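Long-range contact in L-asparaginase 1 (Escherichia coli, PDB 6NXC), which hydrolyses L-asparagine to L-aspartate and ammonium as a homotetramer, with asparagine also bound at a second, allosteric activating site: residues V224-I232 against L326-Q335. The protein carries 1 engineered substitution. Residues are numbered along the deposited sequence; the frame is centred on the assembly and turned at random.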
loop_
_atom_site.group_PDB
_atom_site.type_symbol
_atom_site.label_atom_id
_atom_site.label_comp_id
_atom_site.label_asym_id
_atom_site.label_seq_id
_atom_site.Cartn_x
_atom_site.Cartn_y
_atom_site.Cartn_z
ATOM N N VAL B 224 11.533 -18.356 32.654
ATOM C CA VAL B 224 12.410 -18.187 31.472
ATOM C C VAL B 224 12.932 -19.554 30.976
ATOM O O VAL B 224 13.570 -20.272 31.751
ATOM C CB VAL B 224 13.543 -17.208 31.719
ATOM C CG1 VAL B 224 14.359 -17.204 30.416
ATOM C CG2 VAL B 224 13.007 -15.824 32.091
ATOM N N HIS B 225 12.534 -19.992 29.774
ATOM C CA HIS B 225 13.015 -21.268 29.204
ATOM C C HIS B 225 14.370 -20.953 28.617
ATOM O O HIS B 225 14.566 -19.904 27.975
ATOM C CB HIS B 225 12.122 -21.790 28.099
ATOM C CG HIS B 225 10.829 -22.287 28.628
ATOM N ND1 HIS B 225 10.685 -23.512 29.230
ATOM C CD2 HIS B 225 9.594 -21.731 28.588
ATOM C CE1 HIS B 225 9.424 -23.647 29.643
ATOM N NE2 HIS B 225 8.732 -22.580 29.235
ATOM N N PRO B 226 15.383 -21.818 28.867
ATOM C CA PRO B 226 16.697 -21.564 28.277
ATOM C C PRO B 226 16.646 -21.631 26.755
ATOM O O PRO B 226 15.965 -22.389 26.194
ATOM C CB PRO B 226 17.559 -22.731 28.876
ATOM C CG PRO B 226 16.517 -23.850 28.997
ATOM C CD PRO B 226 15.271 -23.116 29.533
ATOM N N ILE B 227 17.492 -20.834 26.100
ATOM C CA ILE B 227 17.757 -20.990 24.653
ATOM C C ILE B 227 19.260 -21.064 24.580
ATOM O O ILE B 227 20.013 -20.161 25.128
ATOM C CB ILE B 227 17.218 -19.947 23.651
ATOM C CG1 ILE B 227 15.768 -20.078 23.230
ATOM C CG2 ILE B 227 18.006 -20.056 22.331
ATOM C CD1 ILE B 227 15.355 -19.077 22.120
ATOM N N THR B 228 19.745 -22.163 24.020
ATOM C CA THR B 228 21.186 -22.370 23.838
ATOM C C THR B 228 21.525 -22.312 22.348
ATOM O O THR B 228 20.644 -22.546 21.476
ATOM C CB THR B 228 21.673 -23.691 24.457
ATOM O OG1 THR B 228 21.040 -24.721 23.709
ATOM C CG2 THR B 228 21.337 -23.921 25.907
ATOM N N PRO B 229 22.817 -22.116 22.033
ATOM C CA PRO B 229 23.321 -22.393 20.682
ATOM C C PRO B 229 23.009 -23.820 20.213
ATOM O O PRO B 229 22.998 -24.817 20.941
ATOM C CB PRO B 229 24.811 -22.155 20.722
ATOM C CG PRO B 229 25.093 -21.541 22.024
ATOM C CD PRO B 229 23.938 -21.841 22.954
ATOM N N GLN B 230 22.580 -23.896 18.972
ATOM C CA GLN B 230 22.154 -25.183 18.375
ATOM C C GLN B 230 22.578 -25.102 16.928
ATOM O O GLN B 230 22.348 -24.031 16.339
ATOM C CB GLN B 230 20.642 -25.329 18.395
ATOM C CG GLN B 230 20.044 -25.335 19.792
ATOM C CD GLN B 230 20.352 -26.616 20.527
ATOM O OE1 GLN B 230 20.816 -27.605 19.932
ATOM N NE2 GLN B 230 20.011 -26.628 21.799
ATOM N N PRO B 231 23.197 -26.155 16.332
ATOM C CA PRO B 231 23.610 -26.056 14.923
ATOM C C PRO B 231 22.336 -26.243 14.083
ATOM O O PRO B 231 21.692 -27.348 13.937
ATOM C CB PRO B 231 24.632 -27.187 14.782
ATOM C CG PRO B 231 24.114 -28.232 15.785
ATOM C CD PRO B 231 23.654 -27.414 16.981
ATOM N N ILE B 232 21.991 -25.169 13.395
ATOM C CA ILE B 232 20.814 -25.147 12.458
ATOM C C ILE B 232 21.272 -24.557 11.142
ATOM O O ILE B 232 21.896 -23.482 11.185
ATOM C CB ILE B 232 19.682 -24.268 13.041
ATOM C CG1 ILE B 232 19.303 -24.771 14.433
ATOM C CG2 ILE B 232 18.474 -24.181 12.081
ATOM C CD1 ILE B 232 18.351 -23.927 15.241
ATOM N N LEU B 326 13.677 -20.135 13.167
ATOM C CA LEU B 326 14.999 -20.264 13.732
ATOM C C LEU B 326 14.876 -20.241 15.258
ATOM O O LEU B 326 15.500 -21.128 15.918
ATOM C CB LEU B 326 15.908 -19.146 13.192
ATOM C CG LEU B 326 17.325 -19.311 13.683
ATOM C CD1 LEU B 326 18.014 -20.458 12.957
ATOM C CD2 LEU B 326 18.142 -18.053 13.636
ATOM N N THR B 327 14.185 -19.198 15.809
ATOM C CA THR B 327 14.187 -19.018 17.257
ATOM C C THR B 327 13.343 -20.151 17.856
ATOM O O THR B 327 13.666 -20.580 18.903
ATOM C CB THR B 327 13.830 -17.593 17.639
ATOM O OG1 THR B 327 12.528 -17.379 17.103
ATOM C CG2 THR B 327 14.818 -16.628 17.070
ATOM N N LYS B 328 12.249 -20.598 17.207
ATOM C CA LYS B 328 11.379 -21.647 17.710
ATOM C C LYS B 328 12.195 -22.957 17.809
ATOM O O LYS B 328 12.039 -23.703 18.783
ATOM C CB LYS B 328 10.195 -21.867 16.775
ATOM C CG LYS B 328 9.029 -22.635 17.391
ATOM C CD LYS B 328 7.849 -22.667 16.440
ATOM C CE LYS B 328 6.698 -23.411 17.003
ATOM N NZ LYS B 328 5.551 -23.396 16.066
ATOM N N LEU B 329 13.058 -23.227 16.804
ATOM C CA LEU B 329 13.899 -24.483 16.820
ATOM C C LEU B 329 14.902 -24.373 17.968
ATOM O O LEU B 329 15.050 -25.323 18.675
ATOM C CB LEU B 329 14.619 -24.638 15.497
ATOM C CG LEU B 329 13.689 -25.132 14.405
ATOM C CD1 LEU B 329 14.341 -24.912 13.069
ATOM C CD2 LEU B 329 13.401 -26.606 14.659
ATOM N N HIS B 330 15.554 -23.221 18.135
ATOM C CA HIS B 330 16.492 -22.946 19.263
ATOM C C HIS B 330 15.772 -23.242 20.543
ATOM O O HIS B 330 16.315 -23.997 21.437
ATOM C CB HIS B 330 17.057 -21.546 19.312
ATOM C CG HIS B 330 18.241 -21.402 18.387
ATOM N ND1 HIS B 330 19.529 -21.653 18.827
ATOM C CD2 HIS B 330 18.359 -20.949 17.139
ATOM C CE1 HIS B 330 20.342 -21.438 17.822
ATOM N NE2 HIS B 330 19.664 -20.978 16.801
ATOM N N TYR B 331 14.519 -22.755 20.654
ATOM C CA TYR B 331 13.756 -22.953 21.892
ATOM C C TYR B 331 13.436 -24.443 22.120
ATOM O O TYR B 331 13.780 -24.988 23.169
ATOM C CB TYR B 331 12.477 -22.087 21.833
ATOM C CG TYR B 331 11.417 -22.510 22.806
ATOM C CD1 TYR B 331 11.560 -22.303 24.149
ATOM C CD2 TYR B 331 10.268 -23.107 22.371
ATOM C CE1 TYR B 331 10.583 -22.665 25.061
ATOM C CE2 TYR B 331 9.295 -23.513 23.253
ATOM C CZ TYR B 331 9.465 -23.316 24.612
ATOM O OH TYR B 331 8.476 -23.741 25.410
ATOM N N LEU B 332 12.880 -25.109 21.130
ATOM C CA LEU B 332 12.420 -26.494 21.322
ATOM C C LEU B 332 13.623 -27.438 21.467
ATOM O O LEU B 332 13.514 -28.332 22.353
ATOM C CB LEU B 332 11.554 -26.894 20.112
ATOM C CG LEU B 332 10.177 -26.261 20.069
ATOM C CD1 LEU B 332 9.576 -26.530 18.714
ATOM C CD2 LEU B 332 9.250 -26.750 21.193
ATOM N N LEU B 333 14.730 -27.276 20.721
ATOM C CA LEU B 333 15.898 -28.192 20.869
ATOM C C LEU B 333 16.523 -27.990 22.247
ATOM O O LEU B 333 17.223 -28.873 22.674
ATOM C CB LEU B 333 16.958 -27.877 19.820
ATOM C CG LEU B 333 16.568 -28.156 18.369
ATOM C CD1 LEU B 333 17.526 -27.607 17.354
ATOM C CD2 LEU B 333 16.481 -29.626 18.207
ATOM N N SER B 334 16.370 -26.823 22.844
ATOM C CA SER B 334 16.993 -26.515 24.168
ATOM C C SER B 334 16.092 -27.070 25.277
ATOM O O SER B 334 16.522 -26.934 26.459
ATOM C CB SER B 334 17.180 -25.000 24.340
ATOM O OG SER B 334 18.023 -24.475 23.319
ATOM N N GLN B 335 14.892 -27.570 24.974
ATOM C CA GLN B 335 13.912 -28.019 26.038
ATOM C C GLN B 335 14.062 -29.540 26.195
ATOM O O GLN B 335 14.832 -30.202 25.481
ATOM C CB GLN B 335 12.443 -27.638 25.792
ATOM C CG GLN B 335 12.046 -26.147 25.691
ATOM C CD GLN B 335 12.900 -25.215 26.541
ATOM O OE1 GLN B 335 12.694 -25.230 27.756
ATOM N NE2 GLN B 335 13.842 -24.398 25.950
HETATM O O HOH W 1 20.384 -29.406 23.393
#
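Leu326 CD1 meets Ile232 CG2 where the linker joining the two domains of the asparaginase fold, 224-232, enters the first strand of the C-terminal parallel sheet; the linker runs in extended form along helix 322-333. Tyr238 of a second subunit packs on Leu326. One turn on, Leu329 CB supports Ile232 CD1, and that methyl also lies over a face of the His330 imidazole, 3.8 Å from the ring centroid, as a CH-pi contact. The edge of the same ring serves the linker backbone: His330 ND1 donates to Thr228 O at 3.0 Å, nearly straight (170°) and in the ring plane, while Ile227 CG2 presses on His330 CB. Replacing His330 with an alanine would probably leave Thr228 O without this donor and open a gap beneath Ile232 CD1. Trp88 meets the imidazole edge-to-face. Tyr331 turns its edge to the face of His225, the planes at 77°, with CE1 3.5 Å from His225 CB; its backbone lies against Ile227 CG1. Leu333 CB backs the amide of Gln230, whose OE1 bonds to Lys255, and a water links Gln230 NE2 to Leu333 O. Ser334 OG donates back to His330 O at 2.6 Å and accepts a straight bond from Thr228 N at 3.0 Å, with a weak third bond from Gln230 NE2. The hydroxyl thus ties its own segment to the linker main chain. Gln335, bent at chi2 (-31°), curls back so that its amide spans both segments: OE1 takes a weak bond from His225 ND1, while NE2 donates to Tyr331 O and, in the carbonyl plane, to Pro226 O at 2.9 Å.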